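Local coordinates for protein pentafunctional AROM polypeptide (Schizosaccharomyces pombe, PDB 5SWV) that probably catalyses two steps of the shikimate pathway, dehydration of 3-dehydroquinate and reduction of 3-dehydroshikimate, through its dehydroquinate dehydratase and shikimate dehydrogenase domains, at residues D59-Q64 with M105-D110; L102-M105 with F111-V114. All coordinates share one frame; numbering follows the deposited sequence.

Contact 1 (D59-Q64 with M105-D110); sequences DFVAEQ and MRYGCD
Y107 reaches across to helix 58-69 and brings the CE2 corner of its phenol ring obliquely against A62, with the hydroxyl at V61. The apolar part of the contact is small and local. The methyl CB of A62 lies 3.5 Å from Y107 CE2, at an oblique angle to the ring, and the backbone carbon follows close behind, A62 CA being 3.9 Å from Y107 CZ. Further along the ring axis, Y107 OH comes to 3.6 Å from V61 CG1. That branch is the one anti to the backbone N of V61 (chi1 176°), and the valine and tyrosine side chains cross at about a right angle. No hydrogen bond links the two segments, so the 105 Å² buried between them rests on van der Waals contact alone, and over half of it belongs to Y107.

The backbone evidence explains how the ring gets there. Y107 is the first residue to leave helical phi/psi, and its CG sits between the backbone N and the carbonyl carbon (chi1 50°). G108 follows with positive phi (69°) as the C-prime residue of a Schellman motif, in which G108 N bonds to M105 O at 3.1 Å and C109 N returns to A104 O. The tyrosine thus projects from the turn that ends the helix.

Polar bonds outside the pair hold the ends of both segments: Q64 bonds to I22 and E23, while D110 makes a salt bridge to R69. Within the type I dehydroquinase barrel, the contact joins two successive outer helices, 58-69 and the C-terminal end of 94-106. Strand 76-79 runs between them in sequence, and its F78 touches V61, Y107 and C109.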
ATOM      1  N   ASP A  59      23.437 -15.059  -6.034  1.00 45.50           N
ATOM      2  CA  ASP A  59      23.759 -13.652  -6.258  1.00 46.08           C
ATOM      3  C   ASP A  59      22.683 -12.962  -7.097  1.00 44.23           C
ATOM      4  O   ASP A  59      22.228 -11.868  -6.763  1.00 42.92           O
ATOM      5  CB  ASP A  59      25.147 -13.503  -6.907  1.00 47.88           C
ATOM      6  CG  ASP A  59      26.288 -13.847  -5.946  1.00 48.84           C
ATOM      7  OD1 ASP A  59      26.202 -13.473  -4.756  1.00 47.10           O
ATOM      8  OD2 ASP A  59      27.270 -14.490  -6.380  1.00 50.93           O
ATOM      9  N   PHE A  60      22.258 -13.635  -8.161  1.00 42.73           N
ATOM     10  CA  PHE A  60      21.229 -13.105  -9.053  1.00 41.83           C
ATOM     11  C   PHE A  60      19.869 -12.927  -8.360  1.00 40.65           C
ATOM     12  O   PHE A  60      19.279 -11.840  -8.352  1.00 38.98           O
ATOM     13  CB  PHE A  60      21.084 -14.026 -10.264  1.00 42.03           C
ATOM     14  CG  PHE A  60      19.958 -13.647 -11.172  1.00 42.51           C
ATOM     15  CD1 PHE A  60      20.055 -12.526 -11.983  1.00 42.58           C
ATOM     16  CD2 PHE A  60      18.789 -14.401 -11.206  1.00 42.95           C
ATOM     17  CE1 PHE A  60      19.012 -12.170 -12.818  1.00 43.12           C
ATOM     18  CE2 PHE A  60      17.739 -14.052 -12.050  1.00 42.84           C
ATOM     19  CZ  PHE A  60      17.853 -12.935 -12.856  1.00 42.82           C
ATOM     20  N   VAL A  61      19.391 -14.010  -7.765  1.00 40.11           N
ATOM     21  CA  VAL A  61      18.116 -13.993  -7.075  1.00 39.64           C
ATOM     22  C   VAL A  61      18.107 -12.898  -6.021  1.00 39.65           C
ATOM     23  O   VAL A  61      17.143 -12.169  -5.912  1.00 39.78           O
ATOM     24  CB  VAL A  61      17.784 -15.358  -6.440  1.00 39.69           C
ATOM     25  CG1 VAL A  61      16.485 -15.282  -5.635  1.00 39.82           C
ATOM     26  CG2 VAL A  61      17.656 -16.418  -7.526  1.00 39.44           C
ATOM     27  N   ALA A  62      19.198 -12.768  -5.278  1.00 39.97           N
ATOM     28  CA  ALA A  62      19.325 -11.718  -4.288  1.00 39.85           C
ATOM     29  C   ALA A  62      19.319 -10.304  -4.891  1.00 40.42           C
ATOM     30  O   ALA A  62      18.663  -9.413  -4.347  1.00 39.96           O
ATOM     31  CB  ALA A  62      20.578 -11.939  -3.474  1.00 40.26           C
ATOM     32  N   GLU A  63      20.042 -10.093  -5.993  1.00 41.68           N
ATOM     33  CA  GLU A  63      20.032  -8.782  -6.681  1.00 42.93           C
ATOM     34  C   GLU A  63      18.619  -8.439  -7.115  1.00 42.35           C
ATOM     35  O   GLU A  63      18.173  -7.311  -6.942  1.00 42.17           O
ATOM     36  CB  GLU A  63      20.972  -8.757  -7.891  1.00 45.94           C
ATOM     37  CG  GLU A  63      22.409  -8.357  -7.550  1.00 49.86           C
ATOM     38  CD  GLU A  63      23.493  -9.162  -8.285  1.00 53.86           C
ATOM     39  OE1 GLU A  63      24.646  -9.213  -7.761  1.00 54.70           O
ATOM     40  OE2 GLU A  63      23.201  -9.746  -9.367  1.00 55.68           O
ATOM     41  N   GLN A  64      17.911  -9.441  -7.633  1.00 41.41           N
ATOM     42  CA  GLN A  64      16.531  -9.283  -8.063  1.00 40.76           C
ATOM     43  C   GLN A  64      15.604  -8.905  -6.914  1.00 40.64           C
ATOM     44  O   GLN A  64      14.849  -7.947  -7.026  1.00 40.00           O
ATOM     45  CB  GLN A  64      16.040 -10.567  -8.720  1.00 40.74           C
ATOM     46  CG  GLN A  64      16.752 -10.896 -10.015  1.00 40.82           C
ATOM     47  CD  GLN A  64      16.200 -10.112 -11.167  1.00 41.30           C
ATOM     48  OE1 GLN A  64      15.149 -10.460 -11.705  1.00 44.15           O
ATOM     49  NE2 GLN A  64      16.883  -9.048 -11.560  1.00 41.20           N
ATOM     50  N   MET A 105      15.484 -16.082   3.542  1.00 38.81           N
ATOM     51  CA  MET A 105      15.197 -15.823   4.945  1.00 39.90           C
ATOM     52  C   MET A 105      16.311 -14.950   5.527  1.00 40.29           C
ATOM     53  O   MET A 105      16.041 -14.046   6.317  1.00 38.61           O
ATOM     54  CB  MET A 105      14.993 -17.143   5.715  1.00 40.81           C
ATOM     55  CG  MET A 105      13.762 -17.899   5.206  1.00 41.78           C
ATOM     56  SD  MET A 105      13.365 -19.571   5.782  1.00 44.16           S
ATOM     57  CE  MET A 105      14.963 -20.261   6.165  1.00 44.15           C
ATOM     58  N   ARG A 106      17.546 -15.184   5.097  1.00 41.64           N
ATOM     59  CA  ARG A 106      18.659 -14.337   5.516  1.00 43.24           C
ATOM     60  C   ARG A 106      18.471 -12.870   5.124  1.00 43.29           C
ATOM     61  O   ARG A 106      18.831 -12.007   5.909  1.00 42.64           O
ATOM     62  CB  ARG A 106      20.021 -14.862   5.023  1.00 44.90           C
ATOM     63  CG  ARG A 106      20.758 -15.705   6.053  1.00 46.52           C
ATOM     64  CD  ARG A 106      22.105 -16.188   5.541  1.00 47.94           C
ATOM     65  NE  ARG A 106      21.941 -17.263   4.551  1.00 49.98           N
ATOM     66  CZ  ARG A 106      22.460 -17.295   3.312  1.00 50.86           C
ATOM     67  NH1 ARG A 106      23.229 -16.308   2.837  1.00 50.02           N
ATOM     68  NH2 ARG A 106      22.209 -18.354   2.530  1.00 51.91           N
ATOM     69  N   TYR A 107      17.919 -12.566   3.943  1.00 43.68           N
ATOM     70  CA  TYR A 107      17.659 -11.143   3.608  1.00 44.04           C
ATOM     71  C   TYR A 107      16.216 -10.676   3.877  1.00 42.86           C
ATOM     72  O   TYR A 107      15.751  -9.715   3.276  1.00 42.50           O
ATOM     73  CB  TYR A 107      18.199 -10.711   2.212  1.00 45.56           C
ATOM     74  CG  TYR A 107      17.865 -11.572   1.012  1.00 47.19           C
ATOM     75  CD1 TYR A 107      16.545 -11.675   0.526  1.00 47.57           C
ATOM     76  CD2 TYR A 107      18.873 -12.259   0.317  1.00 47.88           C
ATOM     77  CE1 TYR A 107      16.244 -12.463  -0.595  1.00 46.98           C
ATOM     78  CE2 TYR A 107      18.568 -13.045  -0.804  1.00 48.13           C
ATOM     79  CZ  TYR A 107      17.255 -13.146  -1.251  1.00 46.32           C
ATOM     80  OH  TYR A 107      16.964 -13.921  -2.338  1.00 44.90           O
ATOM     81  N   GLY A 108      15.527 -11.333   4.812  1.00 42.70           N
ATOM     82  CA  GLY A 108      14.263 -10.829   5.369  1.00 42.43           C
ATOM     83  C   GLY A 108      13.032 -10.804   4.466  1.00 42.68           C
ATOM     84  O   GLY A 108      12.255  -9.843   4.517  1.00 43.08           O
ATOM     85  N   CYS A 109      12.848 -11.843   3.646  1.00 41.91           N
ATOM     86  CA  CYS A 109      11.576 -12.054   2.965  1.00 41.21           C
ATOM     87  C   CYS A 109      10.527 -12.298   4.037  1.00 40.16           C
ATOM     88  O   CYS A 109      10.806 -12.971   5.036  1.00 39.75           O
ATOM     89  CB  CYS A 109      11.626 -13.235   1.990  1.00 41.93           C
ATOM     90  SG  CYS A 109      12.478 -12.861   0.434  1.00 44.18           S
ATOM     91  N   ASP A 110       9.330 -11.753   3.822  1.00 38.95           N
ATOM     92  CA  ASP A 110       8.244 -11.842   4.802  1.00 37.44           C
ATOM     93  C   ASP A 110       7.695 -13.252   4.889  1.00 36.97           C
ATOM     94  O   ASP A 110       7.458 -13.752   5.992  1.00 37.75           O
ATOM     95  CB  ASP A 110       7.134 -10.867   4.463  1.00 36.86           C
ATOM     96  CG  ASP A 110       7.632  -9.448   4.382  1.00 36.99           C
ATOM     97  OD1 ASP A 110       8.287  -9.109   3.367  1.00 35.86           O
ATOM     98  OD2 ASP A 110       7.368  -8.686   5.337  1.00 37.88           O
TER

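Contact 2 (L102-M105 with F111-V114); sequences LSAM and FVDV
V112 turns its side chain toward helix 94-106 and meets it through a single methyl, CG2. Two helix residues share that methyl: M105 CG lies 3.9 Å from V112 CG2, and A104 CB is a looser neighbour at 4.3 Å from the same atom. All three residues are buried, and the segments enclose 96 Å² between them; the side-chain contacts are all apolar and no hydrogen bond crosses. V112 supplies more than half of that area.

The next shell shows what sets these groups in place. In V112, CG2 stands anti to the carbonyl carbon and CG1 anti to the backbone N (chi1 171°), which leaves CG2 as the branch that faces the helix. The methionine is touched at its CG, and the side chains of M105 and V112 cross at about a right angle; the thioether lies beyond the point of contact, where the chain bends at chi3. The backbone of V112 pairs with K134 and I136 on one side, and F111 and D113 pair with F78, so the strand carrying the valine is bonded to both neighbours. T133 touches both M105 and V112, and F78 touches A104.

This is the return half of a beta-alpha-beta unit formed by strand 76-79, helix 94-106 and strand 111-115, the repeating element of a TIM barrel. Here the last turn of the helix packs on V112, near the start of the strand that follows it, a strand lying between 76-79 and 134-140 in the parallel sheet, while V114 further along touches helix 120-128.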
ATOM      1  N   LEU A 102      16.876 -20.638   2.101  1.00 33.42           N
ATOM      2  CA  LEU A 102      17.681 -20.174   3.231  1.00 33.53           C
ATOM      3  C   LEU A 102      18.195 -18.766   3.027  1.00 34.48           C
ATOM      4  O   LEU A 102      18.187 -17.945   3.947  1.00 34.50           O
ATOM      5  CB  LEU A 102      18.868 -21.097   3.451  1.00 33.65           C
ATOM      6  CG  LEU A 102      18.542 -22.452   4.076  1.00 34.03           C
ATOM      7  CD1 LEU A 102      19.765 -23.367   4.082  1.00 34.01           C
ATOM      8  CD2 LEU A 102      17.973 -22.300   5.480  1.00 34.23           C
ATOM      9  N   SER A 103      18.664 -18.498   1.818  1.00 35.59           N
ATOM     10  CA  SER A 103      19.146 -17.166   1.466  1.00 36.75           C
ATOM     11  C   SER A 103      18.054 -16.092   1.593  1.00 37.37           C
ATOM     12  O   SER A 103      18.304 -14.980   2.094  1.00 37.67           O
ATOM     13  CB  SER A 103      19.722 -17.186   0.056  1.00 36.99           C
ATOM     14  OG  SER A 103      19.771 -15.888  -0.470  1.00 37.81           O
ATOM     15  N   ALA A 104      16.851 -16.442   1.150  1.00 37.35           N
ATOM     16  CA  ALA A 104      15.707 -15.550   1.202  1.00 37.64           C
ATOM     17  C   ALA A 104      15.337 -15.145   2.619  1.00 38.12           C
ATOM     18  O   ALA A 104      14.911 -14.007   2.861  1.00 37.60           O
ATOM     19  CB  ALA A 104      14.515 -16.200   0.531  1.00 37.75           C
ATOM     20  N   MET A 105      15.484 -16.082   3.542  1.00 38.81           N
ATOM     21  CA  MET A 105      15.197 -15.823   4.945  1.00 39.90           C
ATOM     22  C   MET A 105      16.311 -14.950   5.527  1.00 40.29           C
ATOM     23  O   MET A 105      16.041 -14.046   6.317  1.00 38.61           O
ATOM     24  CB  MET A 105      14.993 -17.143   5.715  1.00 40.81           C
ATOM     25  CG  MET A 105      13.762 -17.899   5.206  1.00 41.78           C
ATOM     26  SD  MET A 105      13.365 -19.571   5.782  1.00 44.16           S
ATOM     27  CE  MET A 105      14.963 -20.261   6.165  1.00 44.15           C
ATOM     28  N   PHE A 111       7.519 -13.887   3.726  1.00 36.02           N
ATOM     29  CA  PHE A 111       7.101 -15.288   3.636  1.00 35.27           C
ATOM     30  C   PHE A 111       7.986 -16.084   2.678  1.00 34.82           C
ATOM     31  O   PHE A 111       8.579 -15.531   1.759  1.00 34.24           O
ATOM     32  CB  PHE A 111       5.673 -15.401   3.095  1.00 35.15           C
ATOM     33  CG  PHE A 111       4.658 -14.588   3.829  1.00 34.88           C
ATOM     34  CD1 PHE A 111       4.402 -13.277   3.459  1.00 34.86           C
ATOM     35  CD2 PHE A 111       3.907 -15.150   4.844  1.00 35.28           C
ATOM     36  CE1 PHE A 111       3.436 -12.528   4.112  1.00 34.94           C
ATOM     37  CE2 PHE A 111       2.940 -14.409   5.506  1.00 35.41           C
ATOM     38  CZ  PHE A 111       2.702 -13.095   5.142  1.00 34.97           C
ATOM     39  N   VAL A 112       8.030 -17.395   2.889  1.00 34.83           N
ATOM     40  CA  VAL A 112       8.611 -18.340   1.933  1.00 34.99           C
ATOM     41  C   VAL A 112       7.604 -19.473   1.737  1.00 35.25           C
ATOM     42  O   VAL A 112       7.074 -20.014   2.709  1.00 34.94           O
ATOM     43  CB  VAL A 112       9.959 -18.916   2.441  1.00 35.17           C
ATOM     44  CG1 VAL A 112      10.448 -20.065   1.565  1.00 35.15           C
ATOM     45  CG2 VAL A 112      11.024 -17.828   2.489  1.00 35.19           C
ATOM     46  N   ASP A 113       7.339 -19.815   0.478  1.00 35.62           N
ATOM     47  CA  ASP A 113       6.526 -20.974   0.149  1.00 36.13           C
ATOM     48  C   ASP A 113       7.418 -22.190   0.141  1.00 35.22           C
ATOM     49  O   ASP A 113       8.391 -22.259  -0.642  1.00 36.80           O
ATOM     50  CB  ASP A 113       5.863 -20.814  -1.225  1.00 38.14           C
ATOM     51  CG  ASP A 113       4.776 -21.871  -1.485  1.00 40.00           C
ATOM     52  OD1 ASP A 113       5.103 -23.083  -1.591  1.00 42.44           O
ATOM     53  OD2 ASP A 113       3.590 -21.487  -1.619  1.00 40.18           O
ATOM     54  N   VAL A 114       7.084 -23.145   1.000  1.00 33.51           N
ATOM     55  CA  VAL A 114       7.825 -24.379   1.098  1.00 33.07           C
ATOM     56  C   VAL A 114       6.894 -25.519   0.714  1.00 33.17           C
ATOM     57  O   VAL A 114       5.962 -25.828   1.433  1.00 33.12           O
ATOM     58  CB  VAL A 114       8.357 -24.572   2.524  1.00 32.97           C
ATOM     59  CG1 VAL A 114       9.124 -25.881   2.654  1.00 33.00           C
ATOM     60  CG2 VAL A 114       9.237 -23.398   2.918  1.00 32.66           C
TER

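Contact 2 uses the last turn of helix 94-106 and contact 1 the residue just after it; their centres lie about 9 Å apart. M105 belongs to both ranges but touches only V112 of contact 2; the outward link to helix 58-69 is made by Y107 two residues later. The Schellman turn connects them physically, since C109 N of contact 1 lies 3.1 Å from A104 O of contact 2, a probable hydrogen bond. F78 of strand 76-79 touches V61, Y107 and A104, bridging the two. Together they tie helix to helix and helix to strand at the N-terminal end of strand 111-115, whereas TIM-barrel active sites lie at the C-terminal strand ends.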